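PDB 6Q1I: endoglucanase A, which hydrolyses internal beta-1,4-glucosidic bonds of cellulose, lichenan and barley beta-glucan, and also acts on xylan, through a family 5 glycoside hydrolase catalytic domain. Local coordinates for residues S261-L266 / A300-T305; S294-L299 / S343-A348; K134-W139 / L189-K194. One frame throughout, in Å; residues are numbered along the deposited sequence. Where two conformers were deposited one is given.

Contact 1: S261-L266 / A300-T305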
loop_
_atom_site.group_PDB
_atom_site.type_symbol
_atom_site.label_atom_id
_atom_site.label_comp_id
_atom_site.label_asym_id
_atom_site.label_seq_id
_atom_site.Cartn_x
_atom_site.Cartn_y
_atom_site.Cartn_z
ATOM N N SER A 261 -13.427 1.429 19.593
ATOM C CA SER A 261 -12.483 2.387 19.037
ATOM C C SER A 261 -12.183 2.074 17.582
ATOM O O SER A 261 -12.123 2.983 16.741
ATOM C CB SER A 261 -11.195 2.378 19.858
ATOM O OG SER A 261 -11.443 2.812 21.175
ATOM N N LEU A 262 -11.979 0.794 17.263
ATOM C CA LEU A 262 -11.693 0.443 15.878
ATOM C C LEU A 262 -12.909 0.684 14.996
ATOM O O LEU A 262 -12.778 1.168 13.865
ATOM C CB LEU A 262 -11.188 -0.997 15.789
ATOM C CG LEU A 262 -10.698 -1.471 14.420
ATOM C CD1 LEU A 262 -9.610 -0.569 13.862
ATOM C CD2 LEU A 262 -10.197 -2.899 14.516
ATOM N N ASP A 263 -14.103 0.365 15.496
ATOM C CA ASP A 263 -15.318 0.605 14.725
ATOM C C ASP A 263 -15.477 2.087 14.386
ATOM O O ASP A 263 -15.810 2.440 13.250
ATOM C CB ASP A 263 -16.546 0.100 15.490
ATOM C CG ASP A 263 -16.648 -1.416 15.517
ATOM O OD1 ASP A 263 -16.095 -2.086 14.621
ATOM O OD2 ASP A 263 -17.310 -1.940 16.432
ATOM N N VAL A 264 -15.258 2.973 15.366
ATOM C CA VAL A 264 -15.400 4.408 15.109
ATOM C C VAL A 264 -14.361 4.881 14.099
ATOM O O VAL A 264 -14.648 5.713 13.228
ATOM C CB VAL A 264 -15.331 5.191 16.435
ATOM C CG1 VAL A 264 -15.199 6.684 16.179
ATOM C CG2 VAL A 264 -16.575 4.898 17.275
ATOM N N GLU A 265 -13.136 4.365 14.203
ATOM C CA GLU A 265 -12.089 4.726 13.249
ATOM C C GLU A 265 -12.472 4.305 11.830
ATOM O O GLU A 265 -12.371 5.098 10.881
ATOM C CB GLU A 265 -10.775 4.076 13.687
ATOM C CG GLU A 265 -9.620 4.287 12.726
ATOM C CD GLU A 265 -8.326 3.636 13.193
ATOM O OE1 GLU A 265 -8.254 3.198 14.364
ATOM O OE2 GLU A 265 -7.389 3.533 12.376
ATOM N N LEU A 266 -12.919 3.060 11.663
ATOM C CA LEU A 266 -13.284 2.585 10.332
ATOM C C LEU A 266 -14.499 3.329 9.788
ATOM O O LEU A 266 -14.566 3.613 8.586
ATOM C CB LEU A 266 -13.512 1.073 10.360
ATOM C CG LEU A 266 -12.260 0.243 10.662
ATOM C CD1 LEU A 266 -12.634 -1.214 10.926
ATOM C CD2 LEU A 266 -11.247 0.353 9.510
ATOM N N ALA A 300 -6.714 -9.178 14.170
ATOM C CA ALA A 300 -6.762 -9.451 12.736
ATOM C C ALA A 300 -8.174 -9.811 12.288
ATOM O O ALA A 300 -8.672 -9.282 11.287
ATOM C CB ALA A 300 -5.789 -10.582 12.392
ATOM N N GLU A 301 -8.835 -10.718 13.007
ATOM C CA GLU A 301 -10.173 -11.123 12.593
ATOM C C GLU A 301 -11.151 -9.966 12.718
ATOM O O GLU A 301 -11.947 -9.709 11.809
ATOM C CB GLU A 301 -10.689 -12.311 13.407
ATOM C CG GLU A 301 -12.076 -12.724 12.910
ATOM C CD GLU A 301 -12.733 -13.831 13.700
ATOM O OE1 GLU A 301 -12.088 -14.410 14.595
ATOM O OE2 GLU A 301 -13.910 -14.125 13.406
ATOM N N TYR A 302 -11.113 -9.258 13.846
ATOM C CA TYR A 302 -12.083 -8.192 14.057
ATOM C C TYR A 302 -11.888 -7.082 13.037
ATOM O O TYR A 302 -12.859 -6.561 12.475
ATOM C CB TYR A 302 -11.968 -7.637 15.475
ATOM C CG TYR A 302 -13.155 -6.774 15.819
ATOM C CD1 TYR A 302 -14.281 -7.334 16.413
ATOM C CD2 TYR A 302 -13.184 -5.420 15.510
ATOM C CE1 TYR A 302 -15.379 -6.572 16.705
ATOM C CE2 TYR A 302 -14.289 -4.648 15.810
ATOM C CZ TYR A 302 -15.382 -5.238 16.400
ATOM O OH TYR A 302 -16.501 -4.505 16.711
ATOM N N TYR A 303 -10.632 -6.720 12.778
ATOM C CA TYR A 303 -10.319 -5.663 11.824
ATOM C C TYR A 303 -10.857 -5.996 10.440
ATOM O O TYR A 303 -11.545 -5.179 9.821
ATOM C CB TYR A 303 -8.802 -5.474 11.812
ATOM C CG TYR A 303 -8.247 -4.216 11.175
ATOM C CD1 TYR A 303 -8.528 -3.874 9.853
ATOM C CD2 TYR A 303 -7.366 -3.402 11.879
ATOM C CE1 TYR A 303 -7.983 -2.750 9.271
ATOM C CE2 TYR A 303 -6.802 -2.279 11.294
ATOM C CZ TYR A 303 -7.127 -1.949 9.995
ATOM O OH TYR A 303 -6.584 -0.832 9.394
ATOM N N VAL A 304 -10.556 -7.192 9.933
ATOM C CA VAL A 304 -11.015 -7.554 8.596
ATOM C C VAL A 304 -12.537 -7.611 8.542
ATOM O O VAL A 304 -13.148 -7.143 7.579
ATOM C CB VAL A 304 -10.368 -8.870 8.123
ATOM C CG1 VAL A 304 -10.948 -9.282 6.792
ATOM C CG2 VAL A 304 -8.861 -8.717 8.017
ATOM N N THR A 305 -13.176 -8.199 9.557
ATOM C CA THR A 305 -14.637 -8.262 9.569
ATOM C C THR A 305 -15.238 -6.863 9.551
ATOM O O THR A 305 -16.135 -6.568 8.757
ATOM C CB THR A 305 -15.141 -9.022 10.802
ATOM O OG1 THR A 305 -14.621 -10.356 10.819
ATOM C CG2 THR A 305 -16.662 -9.107 10.797
#
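Polar chemistry here comes down to one bond, between the aspartate and tyrosine on the flank of two neighbouring helices. Y302 OH donates to D263 OD2 over 2.7 Å, in the plane of the phenol ring and onto the syn lone pair of the carboxylate. D263 OD1 lies at the same ring edge, 3.4 Å from Y302 CE2. The carboxylate is tilted 36° from the ring, and the two side chains cross at nearly a right angle. Y302 has CG anti to its backbone N (chi1 -167°), which sends the ring across the gap; D263 also has a long, weak ion pair with R310, and the two partners together would probably favour its charged form.

The apolar part centres on L262, whose CG is anti to the backbone N. Its CD2 methyl sits between the two tyrosines, 4.0 Å from Y302 CD2 at the ring edge and 3.9 Å from Y303 CD2. The same methyl reaches the facing backbone, 3.9 Å from Y303 CA. CD1 also approaches the CD2-CE2 side of the Y303 ring, these side chains crossing at about a right angle. One turn later L266 CD1 loosely touches Y303 O. Large side chains fill this interface, and the short axes stay 10.6 Å apart, crossing at -31°.

The pair belongs to the outer helical layer of the TIM barrel: helices 256-275 and 293-309 flank strand 280-285, against which L266 and Y303 pack through I282. The Y303 side chain lies about 8 Å from that of Q284, a residue changed in this structure that stands at the position of the probable nucleophile. The Y303 hydroxyl bonds to A235 O and its ring stacks on F285, while helix 343-356 lies against A300, E301 and V304.

Contact 2: S294-L299 / S343-A348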
loop_
_atom_site.group_PDB
_atom_site.type_symbol
_atom_site.label_atom_id
_atom_site.label_comp_id
_atom_site.label_asym_id
_atom_site.label_seq_id
_atom_site.Cartn_x
_atom_site.Cartn_y
_atom_site.Cartn_z
ATOM N N SER A 294 -2.209 -14.592 20.344
ATOM C CA SER A 294 -3.648 -14.659 20.596
ATOM C C SER A 294 -4.308 -13.301 20.376
ATOM O O SER A 294 -5.360 -13.199 19.727
ATOM C CB SER A 294 -3.926 -15.141 22.025
ATOM O OG SER A 294 -3.417 -16.437 22.259
ATOM N N SER A 295 -3.703 -12.242 20.919
ATOM C CA SER A 295 -4.255 -10.902 20.752
ATOM C C SER A 295 -4.123 -10.424 19.314
ATOM O O SER A 295 -5.036 -9.776 18.784
ATOM C CB SER A 295 -3.553 -9.915 21.683
ATOM O OG SER A 295 -3.998 -10.067 23.016
ATOM N N ARG A 296 -2.991 -10.717 18.666
ATOM C CA ARG A 296 -2.825 -10.319 17.271
ATOM C C ARG A 296 -3.875 -10.978 16.386
ATOM O O ARG A 296 -4.403 -10.350 15.461
ATOM C CB ARG A 296 -1.422 -10.678 16.784
ATOM C CG ARG A 296 -0.304 -9.921 17.469
ATOM C CD ARG A 296 1.042 -10.428 17.008
ATOM N NE ARG A 296 1.312 -10.085 15.616
ATOM C CZ ARG A 296 2.202 -10.708 14.851
ATOM N NH1 ARG A 296 2.909 -11.719 15.340
ATOM N NH2 ARG A 296 2.397 -10.314 13.601
ATOM N N ALA A 297 -4.195 -12.241 16.656
ATOM C CA ALA A 297 -5.207 -12.934 15.869
ATOM C C ALA A 297 -6.598 -12.365 16.125
ATOM O O ALA A 297 -7.398 -12.246 15.193
ATOM C CB ALA A 297 -5.177 -14.432 16.171
ATOM N N GLU A 298 -6.921 -12.046 17.384
ATOM C CA GLU A 298 -8.202 -11.411 17.677
ATOM C C GLU A 298 -8.346 -10.102 16.910
ATOM O O GLU A 298 -9.383 -9.839 16.297
ATOM C CB GLU A 298 -8.338 -11.165 19.180
ATOM C CG GLU A 298 -8.690 -12.399 19.988
ATOM C CD GLU A 298 -9.203 -12.059 21.373
ATOM O OE1 GLU A 298 -8.798 -12.730 22.343
ATOM O OE2 GLU A 298 -10.014 -11.116 21.492
ATOM N N LEU A 299 -7.309 -9.266 16.943
ATOM C CA LEU A 299 -7.354 -8.005 16.214
ATOM C C LEU A 299 -7.490 -8.239 14.716
ATOM O O LEU A 299 -8.306 -7.592 14.055
ATOM C CB LEU A 299 -6.097 -7.188 16.518
ATOM C CG LEU A 299 -5.903 -5.935 15.666
ATOM C CD1 LEU A 299 -7.056 -4.953 15.856
ATOM C CD2 LEU A 299 -4.585 -5.261 16.001
ATOM N N SER A 343 0.434 -19.136 11.655
ATOM C CA SER A 343 -0.751 -19.632 10.965
ATOM C C SER A 343 -2.031 -19.134 11.625
ATOM O O SER A 343 -3.033 -18.938 10.935
ATOM C CB SER A 343 -0.727 -21.161 10.886
ATOM O OG SER A 343 -0.736 -21.733 12.175
ATOM N N ASP A 344 -2.020 -18.921 12.952
ATOM C CA ASP A 344 -3.234 -18.462 13.624
ATOM C C ASP A 344 -3.635 -17.063 13.165
ATOM O O ASP A 344 -4.830 -16.742 13.122
ATOM C CB ASP A 344 -3.060 -18.460 15.150
ATOM C CG ASP A 344 -3.020 -19.859 15.763
ATOM O OD1 ASP A 344 -3.450 -20.838 15.121
ATOM O OD2 ASP A 344 -2.567 -19.958 16.922
ATOM N N ILE A 345 -2.662 -16.209 12.850
ATOM C CA ILE A 345 -2.984 -14.862 12.380
ATOM C C ILE A 345 -3.496 -14.909 10.944
ATOM O O ILE A 345 -4.500 -14.273 10.607
ATOM C CB ILE A 345 -1.792 -13.903 12.547
ATOM C CG1 ILE A 345 -1.389 -13.805 14.020
ATOM C CG2 ILE A 345 -2.134 -12.516 11.976
ATOM C CD1 ILE A 345 -0.097 -13.039 14.261
ATOM N N LYS A 346 -2.821 -15.669 10.079
ATOM C CA LYS A 346 -3.334 -15.884 8.728
ATOM C C LYS A 346 -4.762 -16.420 8.769
ATOM O O LYS A 346 -5.643 -15.936 8.052
ATOM C CB LYS A 346 -2.398 -16.826 7.966
ATOM C CG LYS A 346 -2.871 -17.234 6.581
ATOM C CD LYS A 346 -3.733 -18.508 6.576
ATOM C CE LYS A 346 -2.936 -19.735 6.997
ATOM N NZ LYS A 346 -3.727 -20.990 6.880
ATOM N N ASP A 347 -5.008 -17.427 9.610
ATOM C CA ASP A 347 -6.341 -18.011 9.695
ATOM C C ASP A 347 -7.364 -16.973 10.136
ATOM O O ASP A 347 -8.492 -16.962 9.639
ATOM C CB ASP A 347 -6.350 -19.196 10.666
ATOM C CG ASP A 347 -5.704 -20.441 10.090
ATOM O OD1 ASP A 347 -5.486 -20.507 8.856
ATOM O OD2 ASP A 347 -5.414 -21.357 10.892
ATOM N N ALA A 348 -6.980 -16.092 11.066
ATOM C CA ALA A 348 -7.891 -15.059 11.553
ATOM C C ALA A 348 -8.231 -14.041 10.467
ATOM O O ALA A 348 -9.378 -13.586 10.370
ATOM C CB ALA A 348 -7.277 -14.365 12.767
HETATM O O HOH W 1 -3.116 -17.834 19.111
#
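The last two helices of the (beta/alpha)8 barrel, 293-309 and 343-356, run side by side here, following strands 280-285 and 314-318 of the closed parallel sheet. Their short axes are only 8.3 Å apart and 14° from parallel, a closeness allowed by two alanines. A297 CB meets A348 CB at 4.0 Å, and A348 CB presses on the backbone, 3.2 Å from A297 O. In return, A297 CB rests 3.8 Å from D344 O, so each methyl touches a carbonyl of the opposite helix.

On the flank turned to the barrel, I345 takes over from the alanines. With CG1 anti to its carbonyl carbon and the chain extended beyond (chi2 172°), it carries CD1 away from its own helix and under the R296 side chain. R296 starts likewise with CG beside the backbone N, then bends at chi3 (69°), turning the guanidinium flat over that methyl. The aliphatic base of the arginine joins in, CB lying 3.7 Å from I345 CD1. Strand 314-318 backs both side chains through W316. The buried charge has further partners: R296 NH2 donates to S287 O, and F342 makes a cation-pi contact with the group, which together probably fix its rotation.

Between the two segments the polar link is by water, on the solvent-facing side. This water donates to D344 OD2 at 3.1 Å and makes a weaker, longer link to S294 OG, bridging the helices near their N-terminal ends.

At the inner edge, I345 CD1 stands 3.3 Å from R296 CZ, directly over the centre of the guanidinium plane.

Contact 3: K134-W139 / L189-K194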
loop_
_atom_site.group_PDB
_atom_site.type_symbol
_atom_site.label_atom_id
_atom_site.label_comp_id
_atom_site.label_asym_id
_atom_site.label_seq_id
_atom_site.Cartn_x
_atom_site.Cartn_y
_atom_site.Cartn_z
ATOM N N LYS A 134 9.302 15.189 -13.134
ATOM C CA LYS A 134 9.912 13.877 -12.960
ATOM C C LYS A 134 8.871 12.842 -12.562
ATOM O O LYS A 134 8.861 11.729 -13.097
ATOM C CB LYS A 134 11.022 13.983 -11.918
ATOM C CG LYS A 134 11.733 12.692 -11.592
ATOM C CD LYS A 134 12.924 12.970 -10.694
ATOM C CE LYS A 134 13.535 11.712 -10.135
ATOM N NZ LYS A 134 14.745 12.035 -9.326
ATOM N N LEU A 135 7.968 13.201 -11.646
ATOM C CA LEU A 135 6.903 12.281 -11.247
ATOM C C LEU A 135 5.988 11.963 -12.420
ATOM O O LEU A 135 5.548 10.817 -12.580
ATOM C CB LEU A 135 6.115 12.882 -10.082
ATOM C CG LEU A 135 4.980 12.026 -9.517
ATOM C CD1 LEU A 135 5.487 10.708 -8.957
ATOM C CD2 LEU A 135 4.223 12.800 -8.459
ATOM N N LYS A 136 5.714 12.962 -13.261
ATOM C CA LYS A 136 4.858 12.751 -14.424
ATOM C C LYS A 136 5.524 11.835 -15.449
ATOM O O LYS A 136 4.874 10.942 -16.002
ATOM C CB LYS A 136 4.483 14.103 -15.034
ATOM C CG LYS A 136 3.526 14.909 -14.155
ATOM C CD LYS A 136 3.078 16.213 -14.814
ATOM C CE LYS A 136 2.100 15.985 -15.957
ATOM N NZ LYS A 136 0.778 15.463 -15.505
ATOM N N THR A 137 6.819 12.024 -15.715
ATOM C CA THR A 137 7.505 11.139 -16.651
ATOM C C THR A 137 7.582 9.716 -16.105
ATOM O O THR A 137 7.434 8.743 -16.854
ATOM C CB THR A 137 8.909 11.663 -16.949
ATOM O OG1 THR A 137 8.855 13.043 -17.337
ATOM C CG2 THR A 137 9.517 10.835 -18.071
ATOM N N LEU A 138 7.816 9.576 -14.798
ATOM C CA LEU A 138 7.798 8.256 -14.177
ATOM C C LEU A 138 6.450 7.570 -14.385
ATOM O O LEU A 138 6.390 6.422 -14.844
ATOM C CB LEU A 138 8.128 8.381 -12.689
ATOM C CG LEU A 138 8.007 7.088 -11.875
ATOM C CD1 LEU A 138 8.934 5.995 -12.408
ATOM C CD2 LEU A 138 8.295 7.371 -10.423
ATOM N N TRP A 139 5.349 8.259 -14.053
ATOM C CA TRP A 139 4.036 7.637 -14.205
ATOM C C TRP A 139 3.672 7.404 -15.669
ATOM O O TRP A 139 2.961 6.441 -15.977
ATOM C CB TRP A 139 2.945 8.401 -13.435
ATOM C CG TRP A 139 2.785 7.798 -12.074
ATOM C CD1 TRP A 139 3.118 8.354 -10.869
ATOM C CD2 TRP A 139 2.293 6.483 -11.792
ATOM N NE1 TRP A 139 2.864 7.451 -9.851
ATOM C CE2 TRP A 139 2.357 6.299 -10.397
ATOM C CE3 TRP A 139 1.814 5.440 -12.589
ATOM C CZ2 TRP A 139 1.954 5.108 -9.784
ATOM C CZ3 TRP A 139 1.419 4.264 -11.982
ATOM C CH2 TRP A 139 1.496 4.105 -10.592
ATOM N N LEU A 189 -2.066 11.276 -11.689
ATOM C CA LEU A 189 -3.292 10.808 -12.329
ATOM C C LEU A 189 -3.410 11.336 -13.756
ATOM O O LEU A 189 -3.799 10.598 -14.667
ATOM C CB LEU A 189 -4.499 11.237 -11.496
ATOM C CG LEU A 189 -5.875 10.848 -12.037
ATOM C CD1 LEU A 189 -6.052 9.348 -12.087
ATOM C CD2 LEU A 189 -6.949 11.491 -11.190
ATOM N N GLU A 190 -3.099 12.614 -13.968
ATOM C CA GLU A 190 -3.198 13.177 -15.311
ATOM C C GLU A 190 -2.287 12.430 -16.270
ATOM O O GLU A 190 -2.674 12.130 -17.402
ATOM C CB GLU A 190 -2.847 14.666 -15.280
ATOM C CG GLU A 190 -3.257 15.449 -16.526
ATOM C CD GLU A 190 -2.269 15.379 -17.680
ATOM O OE1 GLU A 190 -1.074 15.055 -17.475
ATOM O OE2 GLU A 190 -2.708 15.676 -18.810
ATOM N N SER A 191 -1.073 12.107 -15.823
ATOM C CA SER A 191 -0.136 11.366 -16.661
ATOM C C SER A 191 -0.636 9.959 -16.966
ATOM O O SER A 191 -0.479 9.475 -18.093
ATOM C CB SER A 191 1.239 11.337 -16.001
ATOM O OG SER A 191 1.779 12.646 -15.922
ATOM N N ILE A 192 -1.241 9.289 -15.980
ATOM C CA ILE A 192 -1.817 7.965 -16.214
ATOM C C ILE A 192 -2.903 8.054 -17.282
ATOM O O ILE A 192 -2.895 7.319 -18.276
ATOM C CB ILE A 192 -2.369 7.384 -14.894
ATOM C CG1 ILE A 192 -1.238 7.060 -13.905
ATOM C CG2 ILE A 192 -3.232 6.167 -15.161
ATOM C CD1 ILE A 192 -1.704 6.880 -12.466
ATOM N N ARG A 193 -3.844 8.982 -17.101
ATOM C CA ARG A 193 -4.984 9.084 -18.008
ATOM C C ARG A 193 -4.552 9.458 -19.421
ATOM O O ARG A 193 -5.148 8.997 -20.395
ATOM C CB ARG A 193 -5.981 10.124 -17.486
ATOM C CG ARG A 193 -6.613 9.798 -16.138
ATOM C CD ARG A 193 -7.475 8.549 -16.213
ATOM N NE ARG A 193 -8.145 8.247 -14.952
ATOM C CZ ARG A 193 -8.143 7.059 -14.346
ATOM N NH1 ARG A 193 -7.500 6.018 -14.857
ATOM N NH2 ARG A 193 -8.795 6.915 -13.208
ATOM N N LYS A 194 -3.523 10.297 -19.549
ATOM C CA LYS A 194 -3.064 10.757 -20.855
ATOM C C LYS A 194 -2.551 9.617 -21.730
ATOM O O LYS A 194 -2.561 9.746 -22.957
ATOM C CB LYS A 194 -1.961 11.795 -20.643
ATOM C CG LYS A 194 -1.502 12.527 -21.886
ATOM C CD LYS A 194 -0.397 13.503 -21.511
ATOM C CE LYS A 194 -0.026 14.410 -22.665
ATOM N NZ LYS A 194 1.000 15.391 -22.235
#
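K136 is the first residue of 134-139 to reach the partner helix. Its CG lies anti to the carbonyl carbon, and bends at chi3 (73°) and chi4 (68°) curl the chain back over S191, so that CB, CG and CE all pass close to the serine hydroxyl. K136 CB is 3.2 Å from S191 OG. The ammonium then closes the curl: K136 NZ donates to that same S191 OG at 3.0 Å. It also forms a salt bridge to E190 OE1, 2.7 Å from K136 NZ, received on the anti lone pair. E190 bends at chi2 to bring its carboxylate round from the exposed flank. A further bond runs from K136 NZ to A187 O, giving three acceptors that grip the ammonium and probably fix its rotation, with the carboxylate probably favouring the charged form.

Backbone meets side chain next: S191 CB sits 3.7 Å from K136 O, beneath the curled lysine. This small residue lets the axes approach to 8.4 Å while crossing at -34°.

One turn on from K136, W139 carries the apolar half. Its CB lies 4.3 Å from S191 CB, and its indole runs alongside I192 in one direction. I192 CD1 makes a CH-pi contact over one face of the six-membered ring of W139, 4.1 Å from the centroid and displaced from the ring centre. I192 CG1 adds a touch 3.7 Å from W139 CE3. The indole NE1 is satisfied by T157 O, which anchors the ring just beyond strand 153-156.

Helices 128-145 and 175-194 are successive members of the TIM barrel's outer layer, flanking strand 153-156. I192 rests on V204 of the following strand, 204-208, and W139 packs beside A188 of helix 175-194.

Overall arrangement
All three contacts join consecutive, roughly parallel helices around the outside of one TIM barrel, each largely buried with a polar flank. Contacts 1 and 2 share helix 293-309, which uses different sides for its two neighbours; they touch through L262 with L299 and A300 with A348. Contact 3 lies across the chain's centre, about 35 Å from contact 1 between centres, and touches neither. Spacing follows side-chain size: tyrosines and leucines hold contact 1 wide, whereas alanines in contact 2 and a serine in contact 3 let the helices close in. Tyrosine donates to carboxylate in contact 1, lysine forms a salt bridge in contact 3, and contact 2 has just a water bridge, weak on its serine side.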